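Local structure of Sts-2 protein (Mus musculus, 3D4I) at residues A[12-17]-A[208-213]; A[87-92]-A[109-114]; A[141-146]-A[153-158]; A[184-189]-A[195-200]. The protein shows acid-dependent phosphatase activity through its PGM domain, the part described here, and probably interferes with CBL-mediated down-regulation of receptor tyrosine kinases. All coordinates share one frame; numbering follows the deposited sequence.

Interaction 1. Residues A[12-17]-A[208-213]. Unlike the reference sequence in segment 12-17: I15 (reference Val).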
# COMPACT_ATOMS: atom_id res chain seq x y z
N ILE A 12 22.66 6.58 -10.96
CA ILE A 12 21.50 6.38 -11.83
C ILE A 12 20.66 5.27 -11.17
O ILE A 12 21.16 4.16 -10.97
CB ILE A 12 21.89 5.97 -13.26
CG1 ILE A 12 22.37 7.19 -14.06
CG2 ILE A 12 20.71 5.26 -14.00
CD1 ILE A 12 21.24 7.98 -14.67
N LEU A 13 19.43 5.60 -10.80
CA LEU A 13 18.57 4.69 -10.05
C LEU A 13 17.35 4.42 -10.90
O LEU A 13 16.51 5.31 -11.11
CB LEU A 13 18.18 5.29 -8.69
CG LEU A 13 17.29 4.41 -7.78
CD1 LEU A 13 17.98 3.08 -7.42
CD2 LEU A 13 16.95 5.21 -6.51
N VAL A 14 17.29 3.21 -11.43
CA VAL A 14 16.23 2.83 -12.34
C VAL A 14 15.19 2.16 -11.48
O VAL A 14 15.52 1.28 -10.68
CB VAL A 14 16.71 1.86 -13.42
CG1 VAL A 14 15.55 1.54 -14.39
CG2 VAL A 14 17.89 2.47 -14.21
N ILE A 15 13.95 2.62 -11.63
CA ILE A 15 12.84 2.29 -10.75
C ILE A 15 11.63 1.86 -11.59
O ILE A 15 11.17 2.62 -12.47
CB ILE A 15 12.45 3.53 -9.88
CG1 ILE A 15 13.66 4.00 -9.04
CG2 ILE A 15 11.30 3.17 -8.88
CD1 ILE A 15 13.45 5.31 -8.33
N ARG A 16 11.08 0.69 -11.28
CA ARG A 16 9.86 0.23 -11.92
C ARG A 16 8.63 0.93 -11.34
O ARG A 16 8.55 1.21 -10.14
CB ARG A 16 9.71 -1.30 -11.83
CG ARG A 16 8.64 -1.85 -12.81
CD ARG A 16 7.90 -3.01 -12.08
NE ARG A 16 6.95 -3.76 -12.90
CZ ARG A 16 5.64 -3.81 -12.67
NH1 ARG A 16 5.07 -3.10 -11.65
NH2 ARG A 16 4.90 -4.56 -13.48
N HIS A 17 7.67 1.23 -12.21
CA HIS A 17 6.45 1.87 -11.78
C HIS A 17 5.72 1.00 -10.73
O HIS A 17 5.95 -0.20 -10.63
CB HIS A 17 5.53 2.12 -13.01
CG HIS A 17 5.18 0.87 -13.77
ND1 HIS A 17 4.27 -0.06 -13.31
CD2 HIS A 17 5.63 0.40 -14.96
CE1 HIS A 17 4.17 -1.04 -14.19
NE2 HIS A 17 4.99 -0.79 -15.20
N SER A 208 17.81 -2.90 -19.70
CA SER A 208 18.19 -2.17 -20.91
C SER A 208 18.77 -0.78 -20.68
O SER A 208 19.46 -0.27 -21.55
CB SER A 208 17.00 -2.09 -21.87
OG SER A 208 16.05 -1.19 -21.35
N CYS A 209 18.46 -0.15 -19.54
CA CYS A 209 19.00 1.17 -19.23
C CYS A 209 20.27 1.14 -18.36
O CYS A 209 20.88 2.18 -18.08
CB CYS A 209 17.91 2.10 -18.65
SG CYS A 209 16.58 2.47 -19.85
N THR A 210 20.67 -0.06 -17.93
CA THR A 210 21.85 -0.19 -17.07
C THR A 210 23.00 -0.88 -17.79
O THR A 210 24.14 -0.43 -17.67
CB THR A 210 21.56 -0.91 -15.72
OG1 THR A 210 21.08 -2.23 -15.96
CG2 THR A 210 20.51 -0.13 -14.92
N ARG A 211 22.71 -1.93 -18.56
CA ARG A 211 23.75 -2.62 -19.35
C ARG A 211 24.64 -1.68 -20.18
O ARG A 211 25.87 -1.82 -20.14
CB ARG A 211 23.15 -3.75 -20.19
CG ARG A 211 22.72 -4.93 -19.33
CD ARG A 211 22.30 -6.11 -20.14
NE ARG A 211 23.44 -6.86 -20.67
CZ ARG A 211 24.13 -7.78 -20.00
NH1 ARG A 211 23.83 -8.11 -18.75
NH2 ARG A 211 25.13 -8.41 -20.60
N PRO A 212 24.03 -0.71 -20.92
CA PRO A 212 24.85 0.26 -21.68
C PRO A 212 25.79 1.09 -20.81
O PRO A 212 26.91 1.38 -21.23
CB PRO A 212 23.81 1.17 -22.36
CG PRO A 212 22.57 0.38 -22.39
CD PRO A 212 22.59 -0.45 -21.13
N LEU A 213 25.35 1.46 -19.59
CA LEU A 213 26.20 2.22 -18.66
C LEU A 213 27.37 1.38 -18.20
O LEU A 213 28.48 1.87 -18.05
CB LEU A 213 25.41 2.66 -17.41
CG LEU A 213 24.19 3.55 -17.57
CD1 LEU A 213 23.68 3.98 -16.18
CD2 LEU A 213 24.49 4.76 -18.42

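Interaction 2. Residues A[87-92]-A[109-114]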
# COMPACT_ATOMS: atom_id res chain seq x y z
N VAL A 87 20.00 10.73 0.56
CA VAL A 87 20.64 10.89 -0.75
C VAL A 87 20.15 12.16 -1.48
O VAL A 87 19.03 12.62 -1.28
CB VAL A 87 20.49 9.63 -1.66
CG1 VAL A 87 21.02 8.41 -0.96
CG2 VAL A 87 19.03 9.42 -2.14
N ARG A 88 21.03 12.69 -2.33
CA ARG A 88 20.73 13.87 -3.14
C ARG A 88 20.17 13.46 -4.50
O ARG A 88 20.91 12.93 -5.32
CB ARG A 88 22.02 14.70 -3.33
CG ARG A 88 21.79 16.07 -3.95
CD ARG A 88 23.04 17.02 -3.87
NE ARG A 88 22.80 18.14 -4.76
CZ ARG A 88 23.41 18.35 -5.92
NH1 ARG A 88 24.37 17.53 -6.33
NH2 ARG A 88 23.07 19.40 -6.66
N VAL A 89 18.88 13.71 -4.74
CA VAL A 89 18.27 13.46 -6.04
C VAL A 89 18.28 14.77 -6.83
O VAL A 89 17.78 15.79 -6.34
CB VAL A 89 16.79 12.96 -5.90
CG1 VAL A 89 16.12 12.83 -7.26
CG2 VAL A 89 16.75 11.65 -5.13
N THR A 90 18.83 14.74 -8.04
CA THR A 90 19.05 15.94 -8.86
C THR A 90 18.27 16.00 -10.16
O THR A 90 18.21 17.04 -10.82
CB THR A 90 20.55 16.09 -9.20
OG1 THR A 90 21.01 14.94 -9.92
CG2 THR A 90 21.36 16.22 -7.93
N ALA A 91 17.70 14.87 -10.58
CA ALA A 91 16.98 14.83 -11.84
C ALA A 91 16.10 13.60 -11.88
O ALA A 91 16.38 12.60 -11.23
CB ALA A 91 17.94 14.85 -13.02
N VAL A 92 15.01 13.71 -12.64
CA VAL A 92 14.14 12.58 -12.89
C VAL A 92 13.58 12.57 -14.29
O VAL A 92 13.08 13.58 -14.82
CB VAL A 92 13.09 12.25 -11.74
CG1 VAL A 92 13.23 13.10 -10.49
CG2 VAL A 92 11.65 12.08 -12.22
N GLU A 109 6.96 13.96 -4.58
CA GLU A 109 6.14 14.58 -3.53
C GLU A 109 6.63 14.17 -2.15
O GLU A 109 6.79 15.03 -1.26
CB GLU A 109 4.66 14.28 -3.75
CG GLU A 109 4.01 15.23 -4.75
CD GLU A 109 2.60 14.80 -5.17
OE1 GLU A 109 2.03 13.86 -4.58
OE2 GLU A 109 2.07 15.42 -6.12
N GLU A 110 6.98 12.90 -1.99
CA GLU A 110 7.49 12.41 -0.71
C GLU A 110 8.93 12.83 -0.44
O GLU A 110 9.34 12.91 0.72
CB GLU A 110 7.37 10.90 -0.61
CG GLU A 110 5.94 10.38 -0.49
CD GLU A 110 5.23 10.84 0.76
OE1 GLU A 110 5.88 10.96 1.84
OE2 GLU A 110 4.02 11.11 0.65
N LEU A 111 9.68 13.08 -1.51
CA LEU A 111 11.02 13.67 -1.38
C LEU A 111 10.98 15.17 -1.08
O LEU A 111 12.01 15.76 -0.77
CB LEU A 111 11.79 13.50 -2.69
CG LEU A 111 13.05 12.67 -2.95
CD1 LEU A 111 13.87 12.25 -1.71
CD2 LEU A 111 12.81 11.52 -3.88
N LYS A 112 9.81 15.80 -1.24
CA LYS A 112 9.62 17.25 -1.12
C LYS A 112 10.32 18.04 -2.23
O LYS A 112 10.68 19.23 -2.06
CB LYS A 112 10.03 17.77 0.27
CG LYS A 112 9.21 17.18 1.40
CD LYS A 112 9.69 17.68 2.77
CE LYS A 112 9.26 16.72 3.89
NZ LYS A 112 7.92 16.10 3.64
N LEU A 113 10.44 17.40 -3.39
CA LEU A 113 11.15 17.97 -4.53
C LEU A 113 10.25 18.20 -5.73
O LEU A 113 10.74 18.54 -6.80
CB LEU A 113 12.32 17.04 -4.90
CG LEU A 113 13.42 16.89 -3.85
CD1 LEU A 113 14.43 15.85 -4.35
CD2 LEU A 113 14.10 18.23 -3.58
N GLU A 114 8.94 18.04 -5.57
CA GLU A 114 8.02 18.10 -6.71
C GLU A 114 7.94 19.47 -7.40
O GLU A 114 7.63 19.55 -8.59
CB GLU A 114 6.61 17.58 -6.33
CG GLU A 114 5.73 18.58 -5.54
CD GLU A 114 5.97 18.60 -4.03
OE1 GLU A 114 7.11 18.39 -3.57
OE2 GLU A 114 4.99 18.87 -3.28

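Interaction 3. Residues A[141-146]-A[153-158]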
# COMPACT_ATOMS: atom_id res chain seq x y z
N LEU A 141 -0.78 10.81 -22.63
CA LEU A 141 -1.10 12.18 -22.24
C LEU A 141 -0.03 13.12 -22.79
O LEU A 141 1.16 12.81 -22.75
CB LEU A 141 -1.18 12.30 -20.72
CG LEU A 141 -2.45 11.95 -19.96
CD1 LEU A 141 -2.47 10.48 -19.61
CD2 LEU A 141 -2.50 12.78 -18.69
N THR A 142 -0.47 14.25 -23.34
CA THR A 142 0.45 15.26 -23.82
C THR A 142 1.04 15.93 -22.59
O THR A 142 0.47 15.83 -21.50
CB THR A 142 -0.27 16.34 -24.69
OG1 THR A 142 -1.44 16.77 -24.00
CG2 THR A 142 -0.67 15.78 -26.04
N LEU A 143 2.15 16.63 -22.76
CA LEU A 143 2.77 17.38 -21.67
C LEU A 143 1.84 18.45 -21.08
O LEU A 143 1.85 18.70 -19.86
CB LEU A 143 4.10 18.00 -22.12
CG LEU A 143 5.12 17.02 -22.71
CD1 LEU A 143 6.39 17.72 -23.15
CD2 LEU A 143 5.46 15.91 -21.73
N GLU A 144 1.01 19.05 -21.94
CA GLU A 144 0.03 20.04 -21.51
C GLU A 144 -1.05 19.41 -20.63
O GLU A 144 -1.39 19.96 -19.58
CB GLU A 144 -0.59 20.77 -22.72
CG GLU A 144 0.41 21.67 -23.46
CD GLU A 144 -0.24 22.85 -24.17
OE1 GLU A 144 -1.38 22.71 -24.68
OE2 GLU A 144 0.42 23.93 -24.22
N GLU A 145 -1.54 18.25 -21.06
CA GLU A 145 -2.50 17.46 -20.29
C GLU A 145 -1.94 17.02 -18.93
O GLU A 145 -2.65 17.05 -17.93
CB GLU A 145 -2.97 16.24 -21.10
CG GLU A 145 -4.03 16.60 -22.14
CD GLU A 145 -4.27 15.53 -23.19
OE1 GLU A 145 -3.58 14.48 -23.22
OE2 GLU A 145 -5.17 15.76 -24.03
N LEU A 146 -0.67 16.63 -18.91
CA LEU A 146 0.01 16.33 -17.65
C LEU A 146 0.13 17.56 -16.74
O LEU A 146 -0.13 17.45 -15.55
CB LEU A 146 1.38 15.67 -17.90
CG LEU A 146 1.32 14.25 -18.48
CD1 LEU A 146 2.69 13.83 -19.00
CD2 LEU A 146 0.80 13.24 -17.46
N VAL A 153 5.87 18.55 -15.26
CA VAL A 153 6.66 18.06 -16.40
C VAL A 153 7.54 19.16 -17.02
O VAL A 153 7.25 20.35 -16.88
CB VAL A 153 5.72 17.44 -17.47
CG1 VAL A 153 6.33 17.53 -18.86
CG2 VAL A 153 5.37 15.99 -17.11
N ASP A 154 8.63 18.76 -17.68
CA ASP A 154 9.55 19.70 -18.30
C ASP A 154 9.16 19.99 -19.76
O ASP A 154 9.38 19.18 -20.66
CB ASP A 154 11.00 19.19 -18.21
CG ASP A 154 12.03 20.27 -18.55
OD1 ASP A 154 11.66 21.29 -19.19
OD2 ASP A 154 13.22 20.09 -18.19
N LEU A 155 8.58 21.16 -19.98
CA LEU A 155 8.14 21.56 -21.33
C LEU A 155 9.31 21.90 -22.26
O LEU A 155 9.15 21.90 -23.48
CB LEU A 155 7.13 22.71 -21.25
CG LEU A 155 5.91 22.48 -20.35
CD1 LEU A 155 5.01 23.70 -20.34
CD2 LEU A 155 5.10 21.24 -20.75
N ASP A 156 10.47 22.18 -21.67
CA ASP A 156 11.69 22.50 -22.41
C ASP A 156 12.50 21.28 -22.78
O ASP A 156 13.41 21.37 -23.63
CB ASP A 156 12.61 23.42 -21.60
CG ASP A 156 11.98 24.76 -21.31
OD1 ASP A 156 11.16 25.23 -22.14
OD2 ASP A 156 12.32 25.34 -20.25
N TYR A 157 12.21 20.14 -22.15
CA TYR A 157 13.02 18.95 -22.36
C TYR A 157 12.88 18.48 -23.79
O TYR A 157 11.78 18.47 -24.34
CB TYR A 157 12.65 17.82 -21.38
CG TYR A 157 13.49 16.57 -21.56
CD1 TYR A 157 14.88 16.62 -21.41
CD2 TYR A 157 12.90 15.36 -21.90
CE1 TYR A 157 15.65 15.50 -21.60
CE2 TYR A 157 13.68 14.21 -22.08
CZ TYR A 157 15.06 14.30 -21.93
OH TYR A 157 15.84 13.20 -22.11
N ARG A 158 14.01 18.12 -24.40
CA ARG A 158 14.03 17.62 -25.75
C ARG A 158 14.45 16.17 -25.71
O ARG A 158 15.64 15.88 -25.59
CB ARG A 158 15.00 18.44 -26.62
CG ARG A 158 14.60 19.89 -26.76
CD ARG A 158 13.90 20.13 -28.07
NE ARG A 158 14.59 21.19 -28.81
CZ ARG A 158 15.63 20.99 -29.61
NH1 ARG A 158 16.12 19.77 -29.80
NH2 ARG A 158 16.19 22.02 -30.23

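Interaction 4. Residues A[184-189]-A[195-200]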
# COMPACT_ATOMS: atom_id res chain seq x y z
N GLY A 184 22.66 7.34 -23.04
CA GLY A 184 23.77 8.21 -23.48
C GLY A 184 23.47 9.69 -23.37
O GLY A 184 24.28 10.46 -22.82
N GLN A 185 22.32 10.11 -23.89
CA GLN A 185 21.90 11.52 -23.82
C GLN A 185 21.62 11.96 -22.39
O GLN A 185 21.97 13.07 -21.99
CB GLN A 185 20.70 11.80 -24.74
CG GLN A 185 20.02 13.14 -24.50
CD GLN A 185 19.05 13.55 -25.63
OE1 GLN A 185 19.39 13.45 -26.82
NE2 GLN A 185 17.87 14.05 -25.26
N ILE A 186 20.99 11.09 -21.61
CA ILE A 186 20.68 11.39 -20.22
C ILE A 186 21.96 11.67 -19.43
O ILE A 186 22.04 12.66 -18.72
CB ILE A 186 19.82 10.25 -19.56
CG1 ILE A 186 18.41 10.25 -20.18
CG2 ILE A 186 19.73 10.44 -18.06
CD1 ILE A 186 17.54 9.09 -19.73
N ILE A 187 22.97 10.82 -19.60
CA ILE A 187 24.24 10.99 -18.89
C ILE A 187 24.93 12.31 -19.25
O ILE A 187 25.51 12.98 -18.39
CB ILE A 187 25.19 9.76 -19.10
CG1 ILE A 187 24.57 8.51 -18.49
CG2 ILE A 187 26.58 10.01 -18.50
CD1 ILE A 187 23.94 8.72 -17.16
N ASN A 188 24.85 12.69 -20.52
CA ASN A 188 25.39 13.97 -20.99
C ASN A 188 24.48 15.19 -20.77
O ASN A 188 24.81 16.30 -21.20
CB ASN A 188 25.80 13.86 -22.46
CG ASN A 188 27.00 12.96 -22.66
OD1 ASN A 188 27.00 11.78 -22.30
ND2 ASN A 188 28.06 13.52 -23.26
N THR A 189 23.34 15.00 -20.09
CA THR A 189 22.44 16.12 -19.78
C THR A 189 23.18 17.15 -18.92
O THR A 189 23.17 18.35 -19.23
CB THR A 189 21.09 15.65 -19.16
OG1 THR A 189 20.24 15.14 -20.20
CG2 THR A 189 20.34 16.80 -18.46
N GLY A 195 24.85 13.97 -7.88
CA GLY A 195 23.78 13.29 -7.17
C GLY A 195 23.17 12.17 -7.99
O GLY A 195 23.79 11.66 -8.96
N ILE A 196 21.96 11.77 -7.60
CA ILE A 196 21.26 10.67 -8.24
C ILE A 196 20.20 11.15 -9.22
O ILE A 196 19.38 12.00 -8.90
CB ILE A 196 20.60 9.73 -7.19
CG1 ILE A 196 21.64 9.22 -6.18
CG2 ILE A 196 19.81 8.57 -7.87
CD1 ILE A 196 21.05 8.34 -5.07
N THR A 197 20.22 10.58 -10.42
CA THR A 197 19.16 10.75 -11.39
C THR A 197 18.20 9.56 -11.34
O THR A 197 18.63 8.40 -11.42
CB THR A 197 19.74 10.85 -12.82
OG1 THR A 197 20.57 12.02 -12.91
CG2 THR A 197 18.62 10.94 -13.88
N LEU A 198 16.91 9.84 -11.22
CA LEU A 198 15.91 8.74 -11.25
C LEU A 198 15.45 8.47 -12.68
O LEU A 198 15.21 9.40 -13.44
CB LEU A 198 14.72 9.09 -10.35
CG LEU A 198 14.98 9.60 -8.91
CD1 LEU A 198 13.64 9.78 -8.17
CD2 LEU A 198 15.86 8.68 -8.11
N ILE A 199 15.36 7.19 -13.03
CA ILE A 199 14.86 6.74 -14.31
C ILE A 199 13.63 5.90 -13.97
O ILE A 199 13.75 4.75 -13.57
CB ILE A 199 15.91 5.86 -15.09
CG1 ILE A 199 17.26 6.61 -15.30
CG2 ILE A 199 15.34 5.33 -16.40
CD1 ILE A 199 17.19 7.90 -16.07
N VAL A 200 12.44 6.49 -14.11
CA VAL A 200 11.22 5.83 -13.66
C VAL A 200 10.54 5.24 -14.88
O VAL A 200 10.06 5.97 -15.76
CB VAL A 200 10.25 6.82 -12.98
CG1 VAL A 200 8.99 6.05 -12.47
CG2 VAL A 200 10.96 7.56 -11.82

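Interaction 1. Residues A[12-17]-A[208-213]
V14 and C209 mark the closest approach of the two backbones, their CA atoms 7.6 Å apart, where strand 12-16 passes the turn that leads into helix 211-214. The contact is made entirely by apolar groups of I12 and V14, both of which point from the strand toward the turn. I12 holds CG1 beside its backbone N (chi1 -78°), which leaves CG2 anti to that N and facing L213. CD1 of L213 lies closest to CG2 of I12, at 3.9 Å, and almost as near its CB, at 4.0 Å. The two side chains cross at about a right angle, so a single methyl of the leucine rests against the root of the isoleucine. Two residues along, V14 uses its CG2 branch, the one beside the backbone N, and brings it within 3.8 Å of the T210 CG2 methyl; CB of C209 stands looser, at 4.5 Å from V14 CG2. T210 thus offers carbon to the strand, while its hydroxyl is hydrogen-bonded back to L206 O of helix 205-208. Helix 172-187 flanks the contact, M183 against C209 and I187 against both I12 and L213. Backbone hydrogen bonds of V14 to C237 of strand 236-241, and of L13 to T197 and I199 of strand 196-201, make this an inner strand, packed here on the face away from helix 98-111. The strand ends at R16, followed by H17; this Arg-His pair is consistent with the RHG signature that in histidine phosphatases lies at the phosphate site.

Interaction 2. Residues A[87-92]-A[109-114]
V89 stands with CG1 anti to its backbone N (chi1 175°), which leaves CG2 beside that N and turned to the end of helix 98-111, while L113 holds its CG beside its own backbone N (chi1 -64°) and extends a methyl back to the strand. Two leucines receive the valine at different atoms. CD2 of L111 lies 4.1 Å from V89 CG2, the two side chains crossing at about a right angle. CD1 of L113 instead sits over the root of the valine, 4.0 Å from V89 CB and 3.9 Å from V89 O, so one methyl touches both side chain and peptide. L111 reaches V89 from an unusual conformation, its chi1 of -114° lying away from the staggered positions. Both leucines can face the same valine because the helix ends between them: K112 takes a positive phi in a Schellman motif, with its N bonded to E109 O at 3.1 Å, and the chain turns so that L113 comes back toward the strand. The contact fastens the first strand and the helix of the beta-alpha-beta unit formed by strand 89-94, helix 98-111 and strand 119-121. Around it, L111 also leans on L82 of helix 69-85, V89 on L117 in the loop ahead of strand 119-121, and L113 folds back on L108 of helix 98-111, which the chain has just left.

Interaction 3. Residues A[141-146]-A[153-158]
L143 and V153 form the tightest of the apolar contacts, with CD2 of L143 3.4 Å from CG1 of V153, closer than carbons usually pack, and the side chains crossing at about a right angle. V153 is shared by two leucines of the helix: with CG1 roughly anti to the backbone N (chi1 153°), that branch goes to L143 and the other, CG2, lies 3.9 Å from CD1 of L146. L155 reaches in from the surface, its CD2 methyl 3.7 Å from L143 CB. Cut back to an alanine, V153 would lose both methyls, and L143 and L146 would probably be left with a gap between helix and loop. The polar bonds, by contrast, stay within each segment. T142 and E145 build a capping box at the start of helix 143-148: E145 N donates to T142 OG1 at 3.3 Å, and T142 N returns a fairly straight bond (167°) to E145 OE1 at 3.1 Å, which it meets from above the carboxylate plane. E145 OE2 has a further partner in S55 OG. In the loop D154 closes an Asx turn, its OD1 accepting from D156 N at 2.9 Å, and D154 is also paired by its backbone with I119. Outside the two segments, V121 of strand 119-121 lies against both L143 and V153, and V101 of helix 98-111 against L146. The division of labour is plain: cap and Asx turn give the helix start and the loop their own local shape, and the two are then joined by carbon against carbon, a contact that depends on shape rather than on charge.

Interaction 4. Residues A[184-189]-A[195-200]
I186 O takes a bond from T189 N at 3.0 Å, closing the last turn of helix 172-187, and the side chain of the same I186 carries the contact with strand 196-200. T189 adds a second bond to this end: its OG1 donates to Q185 O at 3.2 Å, with the donor tilted 34° from the carbonyl plane. Thus two neighbouring carbonyls at the helix end are met by one threonine, one through its backbone and the other through its side chain, while I187 O is taken by R10 NH1. With the helix end so arranged, I186 points at the strand. Its CG1 arm is extended (chi2 173°) and ends in CD1, which meets CD1 of I199 at 3.9 Å, the two isoleucines reaching toward each other tip to tip. CG2 of I186 also comes to that methyl, 4.1 Å from I199 CD1, which is therefore touched by both branches of the helix residue. Farther along the strand the touch is lighter: T197 turns CG2 to I186 CG2 at 4.4 Å. The backbones stay apart, 9.0 Å between the CA atoms of I186 and T197, and side chains make the contact. Both strand residues point to this helix-facing side of the sheet, whereas L198, between them, faces I107 of helix 98-111. Within the sheet, strand 196-201 is flanked by strands 11-16 and 89-94. F93 of the latter touches both I186 and T197, I12 of the former packs on T197 and I199, and I125 from a loop adds to I199.

Interactions 1, 2 and 4 all lie against the same sheet and are buried, with strand 196-201 standing between strands 11-16 and 89-94 and hydrogen-bonded to both. Interactions 1 and 4 share one side of it and touch directly, about 10 Å between their centres, with helix 172-187 serving both; interaction 2 belongs to helix 98-111, which L198 also meets. Interaction 3, about 22 Å from interaction 1 between centres, is only partly buried, and joins a helix start to a loop instead of a helix to a sheet. All four cross by carbon contacts; interaction 3 adds a capping box and an Asx turn, interactions 2 and 4 helix-end bonds.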